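Local atomic coordinates of carbohydrate kinase, pfkB family (Enterococcus faecalis, PDB entry 3KTN), a protein that probably phosphorylates 2-keto-3-deoxygluconate, as a member of the pfkB family of carbohydrate kinases. Residues Phe166-Arg171 with Val205-Phe210; Arg189-Cys194 with Ser231-Glu236; Glu224-Phe229 with Tyr255-Asn260. All coordinates share one frame; numbering follows the deposited sequence.

Interaction 1: residues Phe166-Arg171 with Val205-Phe210; sequences FDFNYR and VELLGF. With SO4 (sulfate ion), chain B.
Leu207 lies against Tyr170 and meets it at two points. Its CB stands over one face of the Tyr170 ring, 4.2 Å from the centroid and displaced toward the rim carbons CD2 and CE2, which makes a CH-pi contact. Its CD2 methyl comes to 3.7 Å from Tyr170 CB, where the ring joins the main chain. Tyr170 CG, anti to the backbone N (chi1 168°), is set beside the carbonyl carbon, where Leu207 CD2 lies 3.9 Å from Tyr170 CG; the two side chains slide past each other in opposite directions. Phe168 completes this close-fitting part with its rim rather than its face. Leu207 CD2 lies near the plane of that ring, 4.1 Å from Phe168 CD1. The ring also reaches tip to tip toward Leu208, with Phe168 CZ 3.8 Å from Leu208 CD1. Tyr187 of helix 177-190 backs the cluster: its ring meets that of Phe168, and its hydroxyl receives the backbone N-H of Asn169.

The outer side is looser. Glu206 is exposed, and its OE1 stays 4.3 Å from Tyr170 OH. Arg171 takes no part in the apolar packing. The sulfate ion, probably from the crystallisation liquor, sits in the plane of its guanidinium at the edge. Arg171 NE donates to sulfate O1 at 2.6 Å (157° at the hydrogen) and Arg171 NH2 to sulfate O2 at 3.0 Å in a nearly straight bond. Arg108 also binds the anion, which may partly balance the clustered positive charge. Segment 166-171 leaves the C-terminal end of strand 163-167, while helix 201-206 follows the neighbouring parallel strand 196-198; contact between a strand-exit loop and the end of the helix after the next strand fits the alpha/beta core of the ribokinase-like fold.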
loop_
_atom_site.group_PDB
_atom_site.type_symbol
_atom_site.label_atom_id
_atom_site.label_comp_id
_atom_site.label_asym_id
_atom_site.label_seq_id
_atom_site.Cartn_x
_atom_site.Cartn_y
_atom_site.Cartn_z
ATOM N N PHE A 166 2.032 39.476 -5.313
ATOM C CA PHE A 166 0.626 39.111 -5.303
ATOM C C PHE A 166 0.271 38.255 -6.509
ATOM O O PHE A 166 0.773 38.485 -7.610
ATOM C CB PHE A 166 -0.215 40.392 -5.316
ATOM C CG PHE A 166 -1.693 40.153 -5.412
ATOM C CD1 PHE A 166 -2.401 39.648 -4.332
ATOM C CD2 PHE A 166 -2.381 40.458 -6.581
ATOM C CE1 PHE A 166 -3.773 39.447 -4.414
ATOM C CE2 PHE A 166 -3.754 40.259 -6.675
ATOM C CZ PHE A 166 -4.452 39.756 -5.590
ATOM N N ASP A 167 -0.599 37.272 -6.298
ATOM C CA ASP A 167 -1.021 36.403 -7.384
ATOM C C ASP A 167 -2.521 36.484 -7.592
ATOM O O ASP A 167 -3.293 36.445 -6.638
ATOM C CB ASP A 167 -0.628 34.946 -7.095
ATOM C CG ASP A 167 -1.417 34.341 -5.939
ATOM O OD1 ASP A 167 -2.269 33.462 -6.188
ATOM O OD2 ASP A 167 -1.197 34.749 -4.781
ATOM N N PHE A 168 -2.923 36.623 -8.849
ATOM C CA PHE A 168 -4.334 36.659 -9.196
ATOM C C PHE A 168 -4.809 35.219 -8.995
ATOM O O PHE A 168 -4.178 34.282 -9.488
ATOM C CB PHE A 168 -4.514 37.041 -10.673
ATOM C CG PHE A 168 -4.465 38.522 -10.944
ATOM C CD1 PHE A 168 -5.642 39.252 -11.086
ATOM C CD2 PHE A 168 -3.250 39.184 -11.080
ATOM C CE1 PHE A 168 -5.608 40.624 -11.362
ATOM C CE2 PHE A 168 -3.205 40.554 -11.357
ATOM C CZ PHE A 168 -4.382 41.272 -11.498
ATOM N N ASN A 169 -5.899 35.032 -8.264
ATOM C CA ASN A 169 -6.418 33.688 -8.050
ATOM C C ASN A 169 -7.852 33.679 -8.549
ATOM O O ASN A 169 -8.754 33.196 -7.874
ATOM C CB ASN A 169 -6.384 33.316 -6.567
ATOM C CG ASN A 169 -6.499 31.817 -6.344
ATOM O OD1 ASN A 169 -7.153 31.361 -5.408
ATOM N ND2 ASN A 169 -5.849 31.043 -7.204
ATOM N N TYR A 170 -8.048 34.229 -9.741
ATOM C CA TYR A 170 -9.366 34.313 -10.354
ATOM C C TYR A 170 -9.652 33.137 -11.271
ATOM O O TYR A 170 -8.954 32.925 -12.260
ATOM C CB TYR A 170 -9.493 35.615 -11.153
ATOM C CG TYR A 170 -10.708 35.665 -12.058
ATOM C CD1 TYR A 170 -12.001 35.592 -11.533
ATOM C CD2 TYR A 170 -10.564 35.785 -13.441
ATOM C CE1 TYR A 170 -13.121 35.637 -12.366
ATOM C CE2 TYR A 170 -11.678 35.831 -14.283
ATOM C CZ TYR A 170 -12.950 35.756 -13.739
ATOM O OH TYR A 170 -14.050 35.802 -14.563
ATOM N N ARG A 171 -10.685 32.374 -10.934
ATOM C CA ARG A 171 -11.080 31.230 -11.741
ATOM C C ARG A 171 -12.485 31.482 -12.274
ATOM O O ARG A 171 -13.474 31.351 -11.553
ATOM C CB ARG A 171 -11.030 29.945 -10.914
ATOM C CG ARG A 171 -9.625 29.579 -10.465
ATOM C CD ARG A 171 -9.599 28.267 -9.707
ATOM N NE ARG A 171 -8.285 27.984 -9.136
ATOM C CZ ARG A 171 -7.178 27.794 -9.845
ATOM N NH1 ARG A 171 -7.217 27.855 -11.168
ATOM N NH2 ARG A 171 -6.029 27.544 -9.229
ATOM N N VAL A 205 -8.402 41.602 -18.718
ATOM C CA VAL A 205 -9.599 41.836 -19.512
ATOM C C VAL A 205 -10.891 41.353 -18.851
ATOM O O VAL A 205 -11.820 42.138 -18.639
ATOM C CB VAL A 205 -9.469 41.167 -20.904
ATOM C CG1 VAL A 205 -10.771 41.301 -21.678
ATOM C CG2 VAL A 205 -8.324 41.806 -21.679
ATOM N N GLU A 206 -10.946 40.068 -18.519
ATOM C CA GLU A 206 -12.136 39.481 -17.915
ATOM C C GLU A 206 -12.433 39.841 -16.469
ATOM O O GLU A 206 -13.596 39.866 -16.068
ATOM C CB GLU A 206 -12.085 37.960 -18.032
ATOM C CG GLU A 206 -12.310 37.444 -19.434
ATOM C CD GLU A 206 -12.256 35.935 -19.497
ATOM O OE1 GLU A 206 -12.936 35.287 -18.670
ATOM O OE2 GLU A 206 -11.540 35.402 -20.373
ATOM N N LEU A 207 -11.402 40.105 -15.674
ATOM C CA LEU A 207 -11.639 40.442 -14.276
ATOM C C LEU A 207 -11.549 41.935 -13.995
ATOM O O LEU A 207 -12.446 42.514 -13.384
ATOM C CB LEU A 207 -10.656 39.697 -13.368
ATOM C CG LEU A 207 -10.777 40.059 -11.883
ATOM C CD1 LEU A 207 -12.170 39.710 -11.383
ATOM C CD2 LEU A 207 -9.715 39.325 -11.079
ATOM N N LEU A 208 -10.460 42.552 -14.443
ATOM C CA LEU A 208 -10.243 43.970 -14.222
ATOM C C LEU A 208 -10.921 44.844 -15.276
ATOM O O LEU A 208 -10.729 46.056 -15.303
ATOM C CB LEU A 208 -8.742 44.260 -14.174
ATOM C CG LEU A 208 -7.978 43.519 -13.072
ATOM C CD1 LEU A 208 -6.525 43.937 -13.098
ATOM C CD2 LEU A 208 -8.589 43.822 -11.713
ATOM N N GLY A 209 -11.708 44.213 -16.140
ATOM C CA GLY A 209 -12.430 44.936 -17.171
ATOM C C GLY A 209 -11.626 45.772 -18.152
ATOM O O GLY A 209 -12.197 46.601 -18.855
ATOM N N PHE A 210 -10.314 45.571 -18.211
ATOM C CA PHE A 210 -9.489 46.333 -19.144
ATOM C C PHE A 210 -9.948 46.101 -20.579
ATOM O O PHE A 210 -10.504 45.047 -20.904
ATOM C CB PHE A 210 -8.020 45.935 -19.012
ATOM C CG PHE A 210 -7.275 46.699 -17.956
ATOM C CD1 PHE A 210 -6.288 47.611 -18.312
ATOM C CD2 PHE A 210 -7.555 46.508 -16.609
ATOM C CE1 PHE A 210 -5.589 48.322 -17.339
ATOM C CE2 PHE A 210 -6.862 47.213 -15.629
ATOM C CZ PHE A 210 -5.878 48.121 -15.995
HETATM S S SO4 B . -7.576 27.716 -5.592
HETATM O O1 SO4 B . -8.456 28.374 -6.576
HETATM O O2 SO4 B . -6.284 27.402 -6.221
HETATM O O3 SO4 B . -7.357 28.613 -4.444
HETATM O O4 SO4 B . -8.234 26.485 -5.123
#

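Interaction 2: residues Arg189-Cys194 with Ser231-Glu236; sequences RILPYC and SQYNLE
With CG anti to the carbonyl carbon (chi1 -64°), Tyr233 lays its ring against Leu191, whose own CG is likewise anti to its carbonyl carbon and beside the backbone N. The leucine does the touching mainly with CB, which stands over one face of the ring, 3.7 Å from the centroid and 16° off the normal, in a close CH-pi contact. Farther out, Leu191 CD1 reaches the hydroxyl end of the same ring, 4.0 Å from Tyr233 CZ, and the two side chains run at a slant to each other. Pro192 lies alongside the tyrosine and points the same way, its CG 3.8 Å from Tyr233 CD1. The opposite face of the ring is approached by CG of Gln232, and the ring of Phe229 meets it at a steep angle.

Both segments are helix ends. Helix 177-190 passes into a 3-10 turn at residues 191-193, and helix 218-233 closes in a Schellman motif: Asn234, with phi of 55°, is the C-prime residue, Leu235 N returns to Met230 O, and Asn234 N binds Ser231 O weakly. After each helix the chain enters a parallel strand of the central sheet, 196-198 or its neighbour 237-245, in the manner of successive beta-alpha-beta crossovers. A backbone bond between Glu236 and Asp195 marks where these two strands come together.

On from the tyrosine, Leu235 carries the contact by its CD2 methyl. That methyl presses on the backbone of Cys194, 3.2 Å from Cys194 O, a snug approach of carbon to carbonyl oxygen, and lies 4.0 Å from Cys194 CB. Behind this pair, Phe166 of strand 163-167 packs on Cys194, while Phe229 and Met230, from the helix that ends just before it, also touch Leu235.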
loop_
_atom_site.group_PDB
_atom_site.type_symbol
_atom_site.label_atom_id
_atom_site.label_comp_id
_atom_site.label_asym_id
_atom_site.label_seq_id
_atom_site.Cartn_x
_atom_site.Cartn_y
_atom_site.Cartn_z
ATOM N N ARG A 189 -8.068 47.372 -4.795
ATOM C CA ARG A 189 -7.651 47.924 -3.513
ATOM C C ARG A 189 -6.233 47.530 -3.111
ATOM O O ARG A 189 -5.515 48.327 -2.504
ATOM C CB ARG A 189 -8.628 47.500 -2.415
ATOM C CG ARG A 189 -10.044 48.001 -2.632
ATOM C CD ARG A 189 -10.998 47.445 -1.592
ATOM N NE ARG A 189 -10.639 47.854 -0.238
ATOM C CZ ARG A 189 -11.329 47.507 0.844
ATOM N NH1 ARG A 189 -12.413 46.746 0.724
ATOM N NH2 ARG A 189 -10.944 47.920 2.044
ATOM N N ILE A 190 -5.816 46.312 -3.452
ATOM C CA ILE A 190 -4.474 45.865 -3.073
ATOM C C ILE A 190 -3.407 46.147 -4.123
ATOM O O ILE A 190 -2.249 46.388 -3.784
ATOM C CB ILE A 190 -4.445 44.343 -2.747
ATOM C CG1 ILE A 190 -3.143 43.993 -2.019
ATOM C CG2 ILE A 190 -4.546 43.529 -4.034
ATOM C CD1 ILE A 190 -3.067 42.550 -1.523
ATOM N N LEU A 191 -3.795 46.126 -5.393
ATOM C CA LEU A 191 -2.849 46.368 -6.478
ATOM C C LEU A 191 -1.957 47.601 -6.321
ATOM O O LEU A 191 -0.789 47.574 -6.711
ATOM C CB LEU A 191 -3.598 46.417 -7.811
ATOM C CG LEU A 191 -3.986 45.019 -8.316
ATOM C CD1 LEU A 191 -4.980 45.104 -9.465
ATOM C CD2 LEU A 191 -2.718 44.296 -8.746
ATOM N N PRO A 192 -2.488 48.699 -5.756
ATOM C CA PRO A 192 -1.660 49.899 -5.589
ATOM C C PRO A 192 -0.437 49.682 -4.690
ATOM O O PRO A 192 0.502 50.478 -4.701
ATOM C CB PRO A 192 -2.637 50.910 -4.992
ATOM C CG PRO A 192 -3.944 50.512 -5.612
ATOM C CD PRO A 192 -3.905 49.002 -5.486
ATOM N N TYR A 193 -0.448 48.598 -3.919
ATOM C CA TYR A 193 0.651 48.298 -3.001
ATOM C C TYR A 193 1.619 47.215 -3.471
ATOM O O TYR A 193 2.633 46.967 -2.819
ATOM C CB TYR A 193 0.078 47.885 -1.647
ATOM C CG TYR A 193 -0.759 48.958 -1.000
ATOM C CD1 TYR A 193 -0.160 50.052 -0.375
ATOM C CD2 TYR A 193 -2.151 48.894 -1.030
ATOM C CE1 TYR A 193 -0.927 51.057 0.205
ATOM C CE2 TYR A 193 -2.928 49.894 -0.455
ATOM C CZ TYR A 193 -2.309 50.972 0.161
ATOM O OH TYR A 193 -3.068 51.963 0.733
ATOM N N CYS A 194 1.316 46.581 -4.599
ATOM C CA CYS A 194 2.151 45.500 -5.120
ATOM C C CYS A 194 3.308 45.935 -6.005
ATOM O O CYS A 194 3.227 46.939 -6.709
ATOM C CB CYS A 194 1.283 44.508 -5.896
ATOM S SG CYS A 194 -0.137 43.917 -4.969
ATOM N N SER A 231 1.751 50.464 -15.359
ATOM C CA SER A 231 2.083 51.845 -15.026
ATOM C C SER A 231 0.998 52.451 -14.150
ATOM O O SER A 231 1.277 53.297 -13.304
ATOM C CB SER A 231 2.279 52.675 -16.301
ATOM O OG SER A 231 1.156 52.580 -17.156
ATOM N N GLN A 232 -0.240 52.007 -14.341
ATOM C CA GLN A 232 -1.347 52.507 -13.539
ATOM C C GLN A 232 -1.146 52.231 -12.048
ATOM O O GLN A 232 -1.541 53.034 -11.201
ATOM C CB GLN A 232 -2.653 51.863 -13.973
ATOM C CG GLN A 232 -3.831 52.333 -13.160
ATOM C CD GLN A 232 -5.077 51.556 -13.471
ATOM O OE1 GLN A 232 -5.292 51.156 -14.610
ATOM N NE2 GLN A 232 -5.918 51.347 -12.465
ATOM N N TYR A 233 -0.548 51.089 -11.724
ATOM C CA TYR A 233 -0.307 50.739 -10.330
ATOM C C TYR A 233 1.180 50.813 -10.041
ATOM O O TYR A 233 1.633 50.496 -8.943
ATOM C CB TYR A 233 -0.837 49.334 -10.048
ATOM C CG TYR A 233 -2.337 49.215 -10.194
ATOM C CD1 TYR A 233 -3.193 49.697 -9.205
ATOM C CD2 TYR A 233 -2.901 48.629 -11.326
ATOM C CE1 TYR A 233 -4.576 49.595 -9.338
ATOM C CE2 TYR A 233 -4.285 48.524 -11.469
ATOM C CZ TYR A 233 -5.114 49.009 -10.471
ATOM O OH TYR A 233 -6.480 48.897 -10.605
ATOM N N ASN A 234 1.930 51.250 -11.049
ATOM C CA ASN A 234 3.378 51.386 -10.961
ATOM C C ASN A 234 4.055 50.083 -10.536
ATOM O O ASN A 234 5.013 50.082 -9.761
ATOM C CB ASN A 234 3.747 52.521 -9.998
ATOM C CG ASN A 234 5.216 52.893 -10.076
ATOM O OD1 ASN A 234 5.808 52.915 -11.157
ATOM N ND2 ASN A 234 5.813 53.200 -8.929
ATOM N N LEU A 235 3.551 48.974 -11.068
ATOM C CA LEU A 235 4.097 47.655 -10.767
ATOM C C LEU A 235 5.499 47.541 -11.340
ATOM O O LEU A 235 5.820 48.170 -12.349
ATOM C CB LEU A 235 3.213 46.567 -11.375
ATOM C CG LEU A 235 1.748 46.594 -10.940
ATOM C CD1 LEU A 235 0.976 45.517 -11.681
ATOM C CD2 LEU A 235 1.655 46.398 -9.431
ATOM N N GLU A 236 6.331 46.731 -10.692
ATOM C CA GLU A 236 7.703 46.521 -11.132
ATOM C C GLU A 236 7.812 45.329 -12.090
ATOM O O GLU A 236 8.480 45.415 -13.127
ATOM C CB GLU A 236 8.601 46.302 -9.912
ATOM C CG GLU A 236 10.061 46.108 -10.233
ATOM C CD GLU A 236 10.894 45.965 -8.984
ATOM O OE1 GLU A 236 10.313 46.021 -7.881
ATOM O OE2 GLU A 236 12.128 45.801 -9.099
#

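Interaction 3: residues Glu224-Phe229 with Tyr255-Asn260; sequences ELIQRF and YLYTQN
The side-chain amide of Gln227 reaches from its helix to the backbone of the segment that follows Tyr257. Gln227 NE2 donates to Thr258 O at 3.0 Å with an angle of 159° at the hydrogen. The acceptor lies close to the amide plane, whereas the donor stands tilted 35° from the plane of the Thr258 carbonyl. Gln227 NE2 is equally near Gln259 O, but the angle there is poor and no second bond forms. The glutamine starts out with CG anti to its carbonyl carbon (chi1 -61°) and is extended beyond, and Gln227 CD comes to 3.2 Å from Gln259 O. Residues 258-260 have a further tie of their own, a weak bond from Asn260 N to Thr258 OG1. Gln259 directs its amide elsewhere: NE2 binds Leu235 O and Asn234 OD1 just beyond the end of the same helix.

One helical position earlier, the contact becomes apolar. Ile226 and Tyr257 cross at about a right angle. Ile226 CG2 stands over one face of the tyrosine ring, 4.0 Å from the centroid and displaced toward the rim, giving a CH-pi contact. The other branch touches the far end of the ring, with Ile226 CD1 very close, 3.3 Å, to Tyr257 CE2 and 3.6 Å from Tyr257 OH. The same ring stacks with Tyr262 on strand 262-269, and Met230 adds to its cover from the helix. Helix 218-233 thus packs on the antiparallel strands 237-245 and 250-257 at one end of the mixed sheet. Gln227 and residues 258-260 together bury more surface than the Ile226-Tyr257 pair. One directional bond fixes where the amide sits and gives the Thr258 carbonyl a donor from the helix, while the methyl-to-ring contact fits by shape.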
loop_
_atom_site.group_PDB
_atom_site.type_symbol
_atom_site.label_atom_id
_atom_site.label_comp_id
_atom_site.label_asym_id
_atom_site.label_seq_id
_atom_site.Cartn_x
_atom_site.Cartn_y
_atom_site.Cartn_z
ATOM N N GLU A 224 0.818 46.569 -25.040
ATOM C CA GLU A 224 0.218 47.864 -24.722
ATOM C C GLU A 224 -0.739 47.739 -23.541
ATOM O O GLU A 224 -0.699 48.542 -22.612
ATOM C CB GLU A 224 -0.534 48.417 -25.943
ATOM C CG GLU A 224 -0.952 49.887 -25.847
ATOM C CD GLU A 224 -2.109 50.138 -24.889
ATOM O OE1 GLU A 224 -3.129 49.420 -24.969
ATOM O OE2 GLU A 224 -2.003 51.065 -24.061
ATOM N N LEU A 225 -1.597 46.727 -23.584
ATOM C CA LEU A 225 -2.558 46.505 -22.514
ATOM C C LEU A 225 -1.895 46.222 -21.165
ATOM O O LEU A 225 -2.272 46.805 -20.147
ATOM C CB LEU A 225 -3.487 45.346 -22.881
ATOM C CG LEU A 225 -4.393 44.803 -21.772
ATOM C CD1 LEU A 225 -5.061 45.942 -21.029
ATOM C CD2 LEU A 225 -5.435 43.885 -22.381
ATOM N N ILE A 226 -0.900 45.341 -21.164
ATOM C CA ILE A 226 -0.209 44.960 -19.936
ATOM C C ILE A 226 0.651 46.055 -19.315
ATOM O O ILE A 226 0.604 46.273 -18.103
ATOM C CB ILE A 226 0.659 43.697 -20.172
ATOM C CG1 ILE A 226 -0.252 42.507 -20.469
ATOM C CG2 ILE A 226 1.534 43.415 -18.956
ATOM C CD1 ILE A 226 0.479 41.245 -20.848
ATOM N N GLN A 227 1.443 46.744 -20.125
ATOM C CA GLN A 227 2.287 47.800 -19.581
ATOM C C GLN A 227 1.451 49.000 -19.151
ATOM O O GLN A 227 1.904 49.833 -18.367
ATOM C CB GLN A 227 3.354 48.205 -20.597
ATOM C CG GLN A 227 4.278 47.054 -20.945
ATOM C CD GLN A 227 5.437 47.469 -21.817
ATOM O OE1 GLN A 227 5.246 48.064 -22.879
ATOM N NE2 GLN A 227 6.650 47.154 -21.378
ATOM N N ARG A 228 0.222 49.068 -19.651
ATOM C CA ARG A 228 -0.694 50.144 -19.300
ATOM C C ARG A 228 -1.184 49.831 -17.882
ATOM O O ARG A 228 -1.171 50.691 -16.997
ATOM C CB ARG A 228 -1.872 50.160 -20.280
ATOM C CG ARG A 228 -2.527 51.519 -20.481
ATOM C CD ARG A 228 -3.568 51.442 -21.594
ATOM N NE ARG A 228 -4.801 50.797 -21.152
ATOM C CZ ARG A 228 -5.640 50.148 -21.953
ATOM N NH1 ARG A 228 -5.382 50.043 -23.249
ATOM N NH2 ARG A 228 -6.751 49.618 -21.461
ATOM N N PHE A 229 -1.610 48.586 -17.683
ATOM C CA PHE A 229 -2.082 48.111 -16.382
ATOM C C PHE A 229 -0.977 48.296 -15.347
ATOM O O PHE A 229 -1.230 48.718 -14.221
ATOM C CB PHE A 229 -2.467 46.627 -16.488
ATOM C CG PHE A 229 -2.471 45.891 -15.170
ATOM C CD1 PHE A 229 -3.469 46.116 -14.228
ATOM C CD2 PHE A 229 -1.467 44.971 -14.876
ATOM C CE1 PHE A 229 -3.470 45.434 -13.010
ATOM C CE2 PHE A 229 -1.456 44.283 -13.663
ATOM C CZ PHE A 229 -2.460 44.515 -12.727
ATOM N N TYR A 255 6.138 34.404 -19.602
ATOM C CA TYR A 255 6.394 35.784 -19.998
ATOM C C TYR A 255 6.622 36.632 -18.761
ATOM O O TYR A 255 6.060 36.363 -17.695
ATOM C CB TYR A 255 5.230 36.345 -20.821
ATOM C CG TYR A 255 3.884 36.193 -20.165
ATOM C CD1 TYR A 255 3.523 36.985 -19.075
ATOM C CD2 TYR A 255 2.980 35.223 -20.608
ATOM C CE1 TYR A 255 2.303 36.815 -18.440
ATOM C CE2 TYR A 255 1.756 35.045 -19.979
ATOM C CZ TYR A 255 1.428 35.847 -18.895
ATOM O OH TYR A 255 0.223 35.675 -18.264
ATOM N N LEU A 256 7.467 37.647 -18.911
ATOM C CA LEU A 256 7.804 38.556 -17.823
ATOM C C LEU A 256 7.852 39.987 -18.361
ATOM O O LEU A 256 8.662 40.303 -19.237
ATOM C CB LEU A 256 9.160 38.165 -17.229
ATOM C CG LEU A 256 9.817 39.059 -16.177
ATOM C CD1 LEU A 256 8.897 39.250 -14.979
ATOM C CD2 LEU A 256 11.130 38.421 -15.754
ATOM N N TYR A 257 6.980 40.843 -17.834
ATOM C CA TYR A 257 6.905 42.242 -18.263
ATOM C C TYR A 257 7.331 43.231 -17.186
ATOM O O TYR A 257 7.259 42.955 -15.986
ATOM C CB TYR A 257 5.470 42.628 -18.642
ATOM C CG TYR A 257 4.881 41.970 -19.866
ATOM C CD1 TYR A 257 4.957 42.582 -21.118
ATOM C CD2 TYR A 257 4.191 40.763 -19.763
ATOM C CE1 TYR A 257 4.349 42.009 -22.234
ATOM C CE2 TYR A 257 3.584 40.183 -20.869
ATOM C CZ TYR A 257 3.665 40.809 -22.098
ATOM O OH TYR A 257 3.051 40.230 -23.184
ATOM N N THR A 258 7.773 44.392 -17.646
ATOM C CA THR A 258 8.134 45.509 -16.786
ATOM C C THR A 258 7.360 46.612 -17.493
ATOM O O THR A 258 6.726 46.356 -18.519
ATOM C CB THR A 258 9.633 45.852 -16.829
ATOM O OG1 THR A 258 9.992 46.250 -18.155
ATOM C CG2 THR A 258 10.469 44.657 -16.407
ATOM N N GLN A 259 7.391 47.828 -16.972
ATOM C CA GLN A 259 6.667 48.894 -17.638
ATOM C C GLN A 259 7.309 49.227 -18.983
ATOM O O GLN A 259 6.639 49.732 -19.883
ATOM C CB GLN A 259 6.603 50.136 -16.742
ATOM C CG GLN A 259 5.649 49.966 -15.570
ATOM C CD GLN A 259 5.585 51.178 -14.665
ATOM O OE1 GLN A 259 5.308 52.289 -15.115
ATOM N NE2 GLN A 259 5.830 50.969 -13.378
ATOM N N ASN A 260 8.591 48.905 -19.137
ATOM C CA ASN A 260 9.298 49.207 -20.378
ATOM C C ASN A 260 9.950 48.030 -21.107
ATOM O O ASN A 260 10.722 48.237 -22.043
ATOM C CB ASN A 260 10.361 50.270 -20.105
ATOM C CG ASN A 260 9.789 51.495 -19.427
ATOM O OD1 ASN A 260 8.894 52.153 -19.961
ATOM N ND2 ASN A 260 10.295 51.806 -18.242
#

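Helix 218-233 serves both interaction 2, at its C-terminal end, and interaction 3, along its middle turns; Gln259 joins the two through probable hydrogen bonds from NE2 to Asn234 OD1 and Leu235 O. Interaction 1 joins the loop after strand 163-167 to the end of helix 201-206, yet Leu208 touches both Leu191 and Phe229, so apolar packing is continuous across all three. Interaction 2 is the most buried and has no hydrogen bond between its segments. Interactions 1 and 3 are partly buried: interaction 1 adds a charged, anion-binding margin, interaction 3 an amide-to-carbonyl bond. In each, a leucine or isoleucine carbon lies over a tyrosine face.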